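Local atomic coordinates of carbohydrate oxidase (Microdochium nivale, PDB entry 3RJA), a protein that oxidises the C1 hydroxyl of mono-, oligo- and polysaccharides to the corresponding lactones, using FAD as cofactor and reducing molecular oxygen to hydrogen peroxide. Residues 92-97 and 104-109; 162-167 and 199-204; 217-222 and 284-289; 250-255 and 354-359. All coordinates share one frame; numbering follows the deposited sequence.

Contact 1. Residues 92-97 and 104-109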
# COMPACT_ATOMS: atom_id res chain seq x y z
N ILE A 92 -2.73 18.88 -3.36
CA ILE A 92 -3.77 17.98 -2.89
C ILE A 92 -5.04 17.96 -3.73
O ILE A 92 -5.99 17.28 -3.38
CB ILE A 92 -4.18 18.35 -1.41
CG1 ILE A 92 -4.73 19.78 -1.33
CG2 ILE A 92 -3.00 18.14 -0.45
CD1 ILE A 92 -5.42 20.11 0.03
N ASP A 93 -5.08 18.72 -4.82
CA ASP A 93 -6.36 18.90 -5.52
C ASP A 93 -6.72 17.80 -6.49
O ASP A 93 -5.85 17.25 -7.17
CB ASP A 93 -6.32 20.19 -6.33
CG ASP A 93 -6.19 21.42 -5.44
OD1 ASP A 93 -6.54 21.35 -4.24
OD2 ASP A 93 -5.72 22.45 -5.94
N VAL A 94 -8.01 17.50 -6.56
CA VAL A 94 -8.62 16.99 -7.78
C VAL A 94 -8.69 18.14 -8.78
O VAL A 94 -9.51 19.08 -8.65
CB VAL A 94 -9.99 16.35 -7.51
CG1 VAL A 94 -10.61 15.89 -8.82
CG2 VAL A 94 -9.83 15.18 -6.50
N ILE A 95 -7.77 18.10 -9.74
CA ILE A 95 -7.56 19.17 -10.73
C ILE A 95 -8.76 19.29 -11.68
O ILE A 95 -9.17 20.39 -12.01
CB ILE A 95 -6.29 18.91 -11.59
CG1 ILE A 95 -5.04 18.78 -10.69
CG2 ILE A 95 -6.08 20.03 -12.62
CD1 ILE A 95 -3.86 18.04 -11.40
N SER A 96 -9.30 18.16 -12.12
CA SER A 96 -10.39 18.17 -13.08
C SER A 96 -11.13 16.86 -12.96
O SER A 96 -10.58 15.86 -12.46
CB SER A 96 -9.85 18.35 -14.51
OG SER A 96 -9.04 17.21 -14.89
N TYR A 97 -12.39 16.86 -13.38
CA TYR A 97 -13.18 15.67 -13.44
C TYR A 97 -14.00 15.76 -14.72
O TYR A 97 -14.63 16.79 -14.99
CB TYR A 97 -14.09 15.52 -12.22
CG TYR A 97 -15.07 14.38 -12.39
CD1 TYR A 97 -14.65 13.07 -12.25
CD2 TYR A 97 -16.42 14.62 -12.74
CE1 TYR A 97 -15.53 11.99 -12.45
CE2 TYR A 97 -17.31 13.56 -12.94
CZ TYR A 97 -16.85 12.24 -12.80
OH TYR A 97 -17.70 11.18 -12.99
N ALA A 104 -10.77 11.42 -13.42
CA ALA A 104 -10.31 12.54 -12.58
C ALA A 104 -8.82 12.71 -12.75
O ALA A 104 -8.09 11.71 -12.84
CB ALA A 104 -10.59 12.24 -11.11
N HIS A 105 -8.37 13.96 -12.75
CA HIS A 105 -6.94 14.23 -12.74
C HIS A 105 -6.63 14.71 -11.32
O HIS A 105 -7.37 15.55 -10.79
CB HIS A 105 -6.55 15.28 -13.79
CG HIS A 105 -6.69 14.79 -15.20
ND1 HIS A 105 -5.95 15.31 -16.24
CD2 HIS A 105 -7.43 13.79 -15.72
CE1 HIS A 105 -6.27 14.68 -17.35
NE2 HIS A 105 -7.15 13.75 -17.07
N VAL A 106 -5.59 14.13 -10.71
CA VAL A 106 -5.27 14.34 -9.29
C VAL A 106 -3.79 14.65 -9.03
O VAL A 106 -2.88 14.01 -9.58
CB VAL A 106 -5.73 13.13 -8.41
CG1 VAL A 106 -5.65 13.47 -6.89
CG2 VAL A 106 -7.17 12.72 -8.80
N GLU A 107 -3.57 15.64 -8.18
CA GLU A 107 -2.23 16.03 -7.73
C GLU A 107 -1.63 14.93 -6.84
O GLU A 107 -2.38 14.18 -6.23
CB GLU A 107 -2.29 17.38 -7.01
CG GLU A 107 -2.37 18.53 -8.02
CD GLU A 107 -2.35 19.92 -7.38
OE1 GLU A 107 -2.89 20.13 -6.28
OE2 GLU A 107 -1.80 20.82 -8.02
N PRO A 108 -0.28 14.84 -6.76
CA PRO A 108 0.37 13.65 -6.22
C PRO A 108 0.53 13.64 -4.69
O PRO A 108 1.11 12.69 -4.14
CB PRO A 108 1.76 13.69 -6.87
CG PRO A 108 2.05 15.14 -7.11
CD PRO A 108 0.69 15.80 -7.34
N GLY A 109 0.03 14.69 -4.04
CA GLY A 109 0.12 14.85 -2.60
C GLY A 109 -1.21 14.63 -1.88
O GLY A 109 -1.26 14.64 -0.64
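Val94 to Tyr97 pairs with Ala104 to Val106 as the two arms of a β-hairpin in the FAD-binding domain, and a classic β bulge interrupts the pairing: Ile95 and Ser96 both face His105. The backbone bonds mark the bulge. His105 O takes a bond from Ile95 N at 2.8 Å and a weak one from Ser96 N, while His105 N gives to Ser96 O at 2.9 Å. Beyond the bulge Glu107 N donates to Asp93 O in an almost straight bond (N-H...O 177°).

Glu107 adds a side-chain bond. A chi1 of -79° sets CG beside the backbone N, and the chain runs on extended; its OE1 accepts from Asp93 N at 3.0 Å on the anti side, 18° out of the carboxylate plane. The two carboxylates lie side by side, their planes nearly parallel, with Asp93 OD2 3.7 Å from Glu107 OE1; that closeness of like charge would probably raise the pKa of one of them. Glu107 OE2 is hydrogen-bonded to a Tris molecule, probably from the crystallisation liquor. The Ile95 side chain crosses that of Glu107 at about a right angle, CD1 3.7 Å from Glu107 CG. An alanine at Glu107 would probably leave Asp93 N without its side-chain acceptor and Ile95 CD1 without the CG it rests on.

The remaining side chains divide between two faces. Val94, Tyr97, Ala104 and Val106 share the apolar one, where Val94, Ala104 and Val106 touch helix 112-123 and Ala104 CB sits at the edge of the Tyr97 ring. On the other, Ser96 OG stands 3.3 Å from His105 CB.

Contact 2. Residues 162-167 and 199-204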
# COMPACT_ATOMS: atom_id res chain seq x y z
N GLY A 162 -3.82 7.03 -16.84
CA GLY A 162 -2.70 7.83 -17.34
C GLY A 162 -1.94 8.56 -16.24
O GLY A 162 -2.45 8.71 -15.12
N VAL A 163 -0.73 9.03 -16.57
CA VAL A 163 0.05 9.84 -15.64
C VAL A 163 0.84 10.90 -16.41
O VAL A 163 1.19 10.70 -17.59
CB VAL A 163 1.05 9.00 -14.76
CG1 VAL A 163 0.29 8.25 -13.64
CG2 VAL A 163 1.89 8.02 -15.62
N THR A 164 1.10 12.02 -15.74
CA THR A 164 2.11 12.96 -16.16
C THR A 164 3.31 12.66 -15.27
O THR A 164 3.17 12.49 -14.06
CB THR A 164 1.63 14.41 -15.97
OG1 THR A 164 0.42 14.60 -16.73
CG2 THR A 164 2.67 15.41 -16.45
N VAL A 165 4.48 12.55 -15.86
CA VAL A 165 5.64 12.11 -15.07
C VAL A 165 6.82 13.03 -15.32
O VAL A 165 7.12 13.36 -16.48
CB VAL A 165 6.05 10.66 -15.43
CG1 VAL A 165 7.11 10.12 -14.46
CG2 VAL A 165 4.86 9.75 -15.47
N VAL A 166 7.50 13.43 -14.25
CA VAL A 166 8.80 14.12 -14.36
C VAL A 166 9.91 13.07 -14.35
O VAL A 166 10.04 12.31 -13.36
CB VAL A 166 9.02 15.12 -13.18
CG1 VAL A 166 10.41 15.79 -13.26
CG2 VAL A 166 7.92 16.14 -13.15
N LEU A 167 10.69 13.01 -15.43
CA LEU A 167 11.76 12.00 -15.54
C LEU A 167 13.05 12.47 -14.90
O LEU A 167 13.18 13.66 -14.61
CB LEU A 167 12.03 11.62 -17.01
CG LEU A 167 10.83 11.09 -17.81
CD1 LEU A 167 11.25 10.68 -19.24
CD2 LEU A 167 10.12 9.93 -17.08
N VAL A 199 0.89 14.11 -12.01
CA VAL A 199 -0.59 14.04 -12.10
C VAL A 199 -0.98 12.58 -12.26
O VAL A 199 -0.41 11.86 -13.11
CB VAL A 199 -1.16 14.84 -13.31
CG1 VAL A 199 -2.70 14.80 -13.36
CG2 VAL A 199 -0.68 16.31 -13.32
N TRP A 200 -1.95 12.13 -11.46
CA TRP A 200 -2.59 10.80 -11.69
C TRP A 200 -3.88 10.97 -12.47
O TRP A 200 -4.71 11.82 -12.12
CB TRP A 200 -2.90 10.10 -10.36
CG TRP A 200 -1.68 9.78 -9.57
CD1 TRP A 200 -1.06 10.56 -8.63
CD2 TRP A 200 -0.89 8.58 -9.69
NE1 TRP A 200 0.08 9.92 -8.16
CE2 TRP A 200 0.19 8.70 -8.78
CE3 TRP A 200 -1.01 7.42 -10.47
CZ2 TRP A 200 1.18 7.69 -8.65
CZ3 TRP A 200 -0.05 6.42 -10.33
CH2 TRP A 200 1.03 6.56 -9.42
N LYS A 201 -4.08 10.16 -13.50
CA LYS A 201 -5.37 10.20 -14.24
C LYS A 201 -6.13 8.92 -13.95
O LYS A 201 -5.67 7.82 -14.25
CB LYS A 201 -5.14 10.48 -15.73
CG LYS A 201 -4.19 11.67 -15.95
CD LYS A 201 -3.87 11.88 -17.41
CE LYS A 201 -2.79 12.95 -17.63
NZ LYS A 201 -2.18 12.74 -19.02
N LEU A 202 -7.29 9.07 -13.33
CA LEU A 202 -7.92 7.93 -12.64
C LEU A 202 -9.35 7.71 -13.07
O LEU A 202 -10.16 8.65 -12.98
CB LEU A 202 -7.91 8.16 -11.12
CG LEU A 202 -6.55 8.42 -10.43
CD1 LEU A 202 -6.73 8.64 -8.89
CD2 LEU A 202 -5.57 7.28 -10.70
N ALA A 203 -9.68 6.48 -13.48
CA ALA A 203 -11.07 6.09 -13.75
C ALA A 203 -11.78 5.97 -12.42
O ALA A 203 -11.20 5.44 -11.47
CB ALA A 203 -11.13 4.72 -14.50
N THR A 204 -13.03 6.43 -12.34
CA THR A 204 -13.81 6.32 -11.11
C THR A 204 -15.10 5.52 -11.41
O THR A 204 -15.43 5.34 -12.58
CB THR A 204 -14.18 7.70 -10.53
OG1 THR A 204 -15.11 8.37 -11.42
CG2 THR A 204 -12.94 8.55 -10.34
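Gly162 to Thr164 runs antiparallel to Val199 to Lys201, the short strand axes 4.7 Å apart at 178°, inside the antiparallel sheet to which the hairpin of strands 94-98 and 103-106 also belongs. Lys201 N donates to Gly162 O at 2.7 Å and Thr164 N to Val199 O at 3.0 Å; the return bond from Val199 N to Thr164 O is weak.

Val163 and Trp200 form the non-hydrogen-bonded pair, their side chains lying side by side and pointing the same way. Val163 CG1, set beside its own backbone N (chi1 -75°), meets the benzo part of the indole obliquely, 3.5 Å from Trp200 CE3. Trp200 NE1 is bonded to Ser138 OG, and the ring also packs on helix 137-142; the nearest atoms of the Trp200 side chain and the FAD are about 5 Å apart.

On the other face Thr164 lies alongside Val199, CB to CB 3.9 Å. The extended side chain of Lys201 passes over Gly162, where a β carbon would sit tight against Lys201 CD. Its amine forms a salt bridge with Glu174 OE1, the same oxygen to which Thr164 OG1 is hydrogen-bonded, so one carboxylate oxygen ties the two strands' side chains together. Just short of that amine, Lys201 CE lies 3.7 Å from Thr164 OG1.

Contact 3. Residues 217-222 and 284-289. With NAG (2-acetamido-2-deoxy-beta-D-glucopyranose), chain C.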
# COMPACT_ATOMS: atom_id res chain seq x y z
N THR A 217 -16.61 -13.02 14.82
CA THR A 217 -15.68 -13.41 15.87
C THR A 217 -15.45 -14.92 15.75
O THR A 217 -16.38 -15.70 15.93
CB THR A 217 -16.27 -13.07 17.25
OG1 THR A 217 -16.81 -11.74 17.22
CG2 THR A 217 -15.22 -13.16 18.35
N LEU A 218 -14.23 -15.33 15.41
CA LEU A 218 -13.99 -16.70 14.99
C LEU A 218 -13.98 -17.68 16.15
O LEU A 218 -14.39 -18.82 15.99
CB LEU A 218 -12.69 -16.83 14.18
CG LEU A 218 -12.78 -16.10 12.83
CD1 LEU A 218 -11.39 -15.87 12.23
CD2 LEU A 218 -13.69 -16.91 11.89
N ASN A 219 -13.51 -17.20 17.30
CA ASN A 219 -13.24 -18.03 18.47
C ASN A 219 -12.37 -19.28 18.24
O ASN A 219 -12.72 -20.36 18.71
CB ASN A 219 -14.53 -18.36 19.22
CG ASN A 219 -15.21 -17.12 19.74
OD1 ASN A 219 -14.59 -16.30 20.40
ND2 ASN A 219 -16.48 -16.96 19.41
N TRP A 220 -11.25 -19.13 17.52
CA TRP A 220 -10.27 -20.20 17.38
C TRP A 220 -9.37 -20.23 18.64
O TRP A 220 -8.44 -19.42 18.76
CB TRP A 220 -9.42 -20.02 16.11
CG TRP A 220 -10.20 -19.99 14.83
CD1 TRP A 220 -11.47 -20.47 14.63
CD2 TRP A 220 -9.79 -19.44 13.57
NE1 TRP A 220 -11.87 -20.26 13.33
CE2 TRP A 220 -10.85 -19.63 12.65
CE3 TRP A 220 -8.61 -18.81 13.13
CZ2 TRP A 220 -10.76 -19.23 11.31
CZ3 TRP A 220 -8.52 -18.41 11.80
CH2 TRP A 220 -9.60 -18.61 10.91
N LYS A 221 -9.69 -21.13 19.57
CA LYS A 221 -9.01 -21.19 20.87
C LYS A 221 -7.79 -22.08 20.85
O LYS A 221 -7.03 -22.10 21.81
CB LYS A 221 -9.97 -21.69 21.97
CG LYS A 221 -11.29 -20.89 22.13
CD LYS A 221 -11.01 -19.40 22.23
CE LYS A 221 -12.23 -18.63 22.69
NZ LYS A 221 -12.01 -17.18 22.42
N ASN A 222 -7.59 -22.83 19.77
CA ASN A 222 -6.41 -23.70 19.68
C ASN A 222 -5.94 -23.95 18.26
O ASN A 222 -6.63 -23.59 17.29
CB ASN A 222 -6.65 -25.03 20.41
CG ASN A 222 -7.83 -25.81 19.84
OD1 ASN A 222 -8.00 -25.92 18.62
ND2 ASN A 222 -8.65 -26.36 20.74
N GLY A 284 -18.62 -22.44 17.08
CA GLY A 284 -18.31 -21.48 18.12
C GLY A 284 -18.13 -20.06 17.60
O GLY A 284 -18.07 -19.12 18.39
N TYR A 285 -18.07 -19.87 16.28
CA TYR A 285 -17.97 -18.50 15.74
C TYR A 285 -19.22 -17.74 16.12
O TYR A 285 -20.26 -18.35 16.39
CB TYR A 285 -17.78 -18.51 14.23
CG TYR A 285 -18.94 -19.08 13.46
CD1 TYR A 285 -20.04 -18.29 13.11
CD2 TYR A 285 -18.95 -20.43 13.10
CE1 TYR A 285 -21.15 -18.85 12.37
CE2 TYR A 285 -20.03 -21.00 12.37
CZ TYR A 285 -21.11 -20.21 12.02
OH TYR A 285 -22.13 -20.79 11.33
N VAL A 286 -19.13 -16.42 16.18
CA VAL A 286 -20.31 -15.60 16.37
C VAL A 286 -20.33 -14.51 15.30
O VAL A 286 -19.41 -13.69 15.22
CB VAL A 286 -20.35 -14.90 17.78
CG1 VAL A 286 -21.59 -13.97 17.89
CG2 VAL A 286 -20.35 -15.91 18.92
N VAL A 287 -21.38 -14.52 14.48
CA VAL A 287 -21.62 -13.45 13.52
C VAL A 287 -22.00 -12.15 14.24
O VAL A 287 -23.00 -12.10 14.97
CB VAL A 287 -22.74 -13.82 12.53
CG1 VAL A 287 -22.95 -12.68 11.53
CG2 VAL A 287 -22.39 -15.13 11.81
N ASN A 288 -21.19 -11.10 14.06
CA ASN A 288 -21.48 -9.78 14.61
C ASN A 288 -22.70 -9.16 13.90
O ASN A 288 -22.97 -9.48 12.73
CB ASN A 288 -20.27 -8.85 14.45
CG ASN A 288 -18.95 -9.49 14.88
OD1 ASN A 288 -18.88 -10.32 15.80
ND2 ASN A 288 -17.87 -9.08 14.20
N PRO A 289 -23.42 -8.23 14.58
CA PRO A 289 -24.43 -7.47 13.83
C PRO A 289 -23.80 -6.79 12.60
O PRO A 289 -22.68 -6.31 12.66
CB PRO A 289 -24.87 -6.38 14.84
CG PRO A 289 -24.44 -6.86 16.19
CD PRO A 289 -23.28 -7.79 15.99
C1 NAG C . -9.79 -27.15 20.35
C2 NAG C . -9.72 -28.45 21.14
C3 NAG C . -10.74 -29.41 20.57
C4 NAG C . -12.11 -28.76 20.62
C5 NAG C . -12.11 -27.31 20.11
C6 NAG C . -13.38 -26.62 20.57
C7 NAG C . -8.03 -30.00 20.29
C8 NAG C . -6.63 -30.52 20.41
N2 NAG C . -8.39 -29.04 21.14
O3 NAG C . -10.76 -30.62 21.30
O4 NAG C . -12.96 -29.56 19.84
O5 NAG C . -11.03 -26.55 20.62
O6 NAG C . -13.99 -27.46 21.51
O7 NAG C . -8.79 -30.44 19.43
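Thr217 and Val286 form a close antiparallel pair at the edge of the eight-stranded sheet, bonded both ways: Thr217 N to Val286 O and Val286 N to Thr217 O, each 2.9 Å. The second donor lies in the carbonyl plane, and Tyr285 CA adds a CA-H...O contact to the same Thr217 O.

Two side chains extend this tight part. Thr217 OG1, placed beside its own backbone N (chi1 -46°), donates to Asn288 OD1 at 2.9 Å, in the amide's carbonyl plane and on a lone pair; the two side chains cross at about a right angle. A leucine in place of Asn288 would probably leave Thr217 OG1 without this acceptor and the end of the pairing without its side-chain tie. At the other end, Asn219 ND2 donates to Gly284 O at 2.9 Å, with the oxygen close to the amide plane.

The outer side is looser. Val286 CG2 comes only to 4.0 Å from Asn219 ND2, and Lys221 NZ makes just a weak bond to Asn219 OD1. Farther out, Asn222 ND2 is covalently joined to C1 of an N-acetylglucosamine, an N-glycosylation site fitting an extracellular enzyme.

Asn222 is also the N-cap of helix 223-239, its OD1 bonded to Ser225 N. Trp220 packs on that helix and on Ile249 of strand 245-251, while Tyr285 and Val287 rest against helix 267-278.

Contact 4. Residues 250-255 and 354-359. With ABL ((2R,3R,4R,5R)-4,5-dihydroxy-2-(hydroxymethyl)-6-oxopiperidin-3-yl beta-D-glucopyranoside), chain G.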
# COMPACT_ATOMS: atom_id res chain seq x y z
N GLY A 250 -8.24 -11.09 10.55
CA GLY A 250 -7.33 -10.22 11.29
C GLY A 250 -7.36 -10.62 12.75
O GLY A 250 -8.39 -11.06 13.24
N ASP A 251 -6.22 -10.48 13.43
CA ASP A 251 -6.15 -10.64 14.88
C ASP A 251 -5.36 -9.47 15.48
O ASP A 251 -4.16 -9.34 15.23
CB ASP A 251 -5.48 -11.95 15.25
CG ASP A 251 -5.62 -12.29 16.74
OD1 ASP A 251 -6.20 -11.49 17.53
OD2 ASP A 251 -5.13 -13.39 17.11
N TYR A 252 -6.06 -8.65 16.26
CA TYR A 252 -5.50 -7.51 16.98
C TYR A 252 -5.51 -7.76 18.50
O TYR A 252 -5.17 -6.86 19.27
CB TYR A 252 -6.32 -6.24 16.65
CG TYR A 252 -6.64 -6.19 15.17
CD1 TYR A 252 -5.64 -5.82 14.24
CD2 TYR A 252 -7.89 -6.57 14.69
CE1 TYR A 252 -5.90 -5.81 12.88
CE2 TYR A 252 -8.15 -6.57 13.31
CZ TYR A 252 -7.15 -6.18 12.43
OH TYR A 252 -7.37 -6.16 11.08
N GLY A 253 -5.88 -8.97 18.90
CA GLY A 253 -6.05 -9.33 20.32
C GLY A 253 -5.20 -10.51 20.77
O GLY A 253 -5.58 -11.21 21.71
N ALA A 254 -4.07 -10.75 20.11
CA ALA A 254 -3.16 -11.84 20.48
C ALA A 254 -3.94 -13.10 20.82
O ALA A 254 -3.75 -13.67 21.91
CB ALA A 254 -2.27 -11.42 21.70
N GLY A 255 -4.84 -13.50 19.92
CA GLY A 255 -5.61 -14.73 20.10
C GLY A 255 -7.10 -14.56 19.95
O GLY A 255 -7.86 -15.45 20.32
N PHE A 354 -0.23 -7.27 15.17
CA PHE A 354 -1.31 -7.92 14.43
C PHE A 354 -0.81 -8.63 13.16
O PHE A 354 0.31 -8.38 12.69
CB PHE A 354 -2.44 -6.93 14.13
CG PHE A 354 -2.10 -5.89 13.10
CD1 PHE A 354 -2.10 -6.21 11.74
CD2 PHE A 354 -1.82 -4.56 13.49
CE1 PHE A 354 -1.80 -5.23 10.77
CE2 PHE A 354 -1.53 -3.58 12.54
CZ PHE A 354 -1.52 -3.91 11.17
N TYR A 355 -1.63 -9.55 12.65
CA TYR A 355 -1.50 -9.98 11.25
C TYR A 355 -2.86 -9.72 10.58
O TYR A 355 -3.89 -9.66 11.24
CB TYR A 355 -1.12 -11.47 11.13
CG TYR A 355 -2.22 -12.39 11.62
CD1 TYR A 355 -3.29 -12.73 10.80
CD2 TYR A 355 -2.18 -12.93 12.93
CE1 TYR A 355 -4.29 -13.57 11.24
CE2 TYR A 355 -3.18 -13.77 13.39
CZ TYR A 355 -4.23 -14.09 12.54
OH TYR A 355 -5.24 -14.90 12.95
N GLN A 356 -2.84 -9.56 9.26
CA GLN A 356 -4.04 -9.55 8.44
C GLN A 356 -3.82 -10.50 7.30
O GLN A 356 -2.79 -10.44 6.62
CB GLN A 356 -4.34 -8.14 7.90
CG GLN A 356 -4.58 -7.15 9.01
CD GLN A 356 -4.64 -5.72 8.56
OE1 GLN A 356 -5.41 -4.91 9.09
NE2 GLN A 356 -3.82 -5.38 7.58
N LEU A 357 -4.77 -11.42 7.12
CA LEU A 357 -4.80 -12.30 5.97
C LEU A 357 -5.90 -11.83 5.02
O LEU A 357 -7.09 -12.19 5.20
CB LEU A 357 -5.01 -13.75 6.41
CG LEU A 357 -4.18 -14.35 7.57
CD1 LEU A 357 -4.51 -15.84 7.79
CD2 LEU A 357 -2.69 -14.21 7.41
N ASP A 358 -5.48 -11.03 4.04
CA ASP A 358 -6.40 -10.44 3.07
C ASP A 358 -6.69 -11.37 1.90
O ASP A 358 -5.79 -11.94 1.31
CB ASP A 358 -5.87 -9.09 2.56
CG ASP A 358 -6.08 -7.99 3.58
OD1 ASP A 358 -5.29 -7.95 4.55
OD2 ASP A 358 -7.04 -7.20 3.45
N VAL A 359 -7.98 -11.51 1.58
CA VAL A 359 -8.41 -12.28 0.43
C VAL A 359 -8.21 -11.45 -0.85
O VAL A 359 -9.07 -10.66 -1.27
CB VAL A 359 -9.85 -12.81 0.65
CG1 VAL A 359 -10.41 -13.46 -0.60
CG2 VAL A 359 -9.86 -13.80 1.84
C1A ABL G . -2.52 -1.30 6.87
O1A ABL G . -2.15 -1.57 5.70
C2A ABL G . -3.85 -1.84 7.43
O2A ABL G . -4.78 -1.90 6.35
C3A ABL G . -4.42 -1.00 8.59
O3A ABL G . -5.46 -1.79 9.21
C4A ABL G . -3.33 -0.75 9.62
O1 ABL G . -3.83 -0.00 10.76
C5A ABL G . -2.18 0.07 8.96
N5 ABL G . -1.74 -0.53 7.67
C6A ABL G . -0.91 0.15 9.84
O6A ABL G . -0.10 1.32 9.60
C1 ABL G . -4.19 -0.71 11.98
C2 ABL G . -4.09 0.23 13.20
O2 ABL G . -2.74 0.71 13.29
C3 ABL G . -4.50 -0.54 14.47
O3 ABL G . -4.44 0.29 15.62
C4 ABL G . -5.93 -1.14 14.25
O4 ABL G . -6.38 -1.86 15.39
C5 ABL G . -5.92 -2.07 13.02
O5 ABL G . -5.49 -1.29 11.88
C6 ABL G . -7.27 -2.73 12.77
O6 ABL G . -8.34 -1.84 12.67
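Tyr252 has CG beside its backbone N (chi1 -42°), whereas Phe354 CG lies between its own N and carbonyl carbon (chi1 71°), and from these starting points the two rings meet in the substrate pocket. They meet obliquely, planes 59° apart, with Tyr252 CD1 3.4 Å from Phe354 CB. Both touch the bound substrate analogue. Its C6 sits over one face of the Tyr252 ring, offset toward the rim and 3.4 Å from CE1, while Phe354 CE2 reaches C1 at 4.0 Å.

Gln356 also lines this pocket, beside the lactam ring of the analogue, its amide turned nearly perpendicular to the Tyr252 ring. Tyr252 OH is hydrogen-bonded to Glu260. Gly250 lies beneath this hydroxyl: a β carbon there would run into Tyr252 OH.

The opposite face of the sheet carries Asp251 and Tyr355, with Asp251 CB 3.5 Å from Tyr355 CE2. The Asp251 carboxylate organises the turn that follows: OD1 accepts from Gly253 N at 2.9 Å, an Asx turn, and OD2 uses its syn lone pair for Gly255 N at 2.8 Å. Asp251 OD2 and Tyr355 OH both bond Tyr341 OH. Across the backbones, Asp251 N makes only a weak bond to Tyr355 O.

Strands 245-251 and 352-359 are neighbours within the eight-stranded sheet; strand 384-392 flanks 352-359, its Tyr389 stacking on Phe354, and helix 332-345 packs Phe337 and Tyr341 against Tyr355.

In the fold
The four contacts fall into two pairs in two different sheets. Contacts 1 and 2, centres 9 Å apart, share the six-stranded antiparallel sheet on the FAD-binding side, where strands 103-106 and 196-206 are neighbours joined by backbone bonds. Contacts 3 and 4, centres 13 Å apart, share the eight-stranded sheet: contact 3 at its edge strand 286-293, contact 4 in the interior, on the substrate pocket. The centres of contacts 2 and 4 lie about 34 Å apart, on opposite sides of the chain's centre. Along the chain contacts 1 and 2 close in turn, whereas the segments of 3 and 4 alternate. Contact 1 touches the FAD through Pro108, consistent with the first sheet serving mainly the cofactor and the second the sugar.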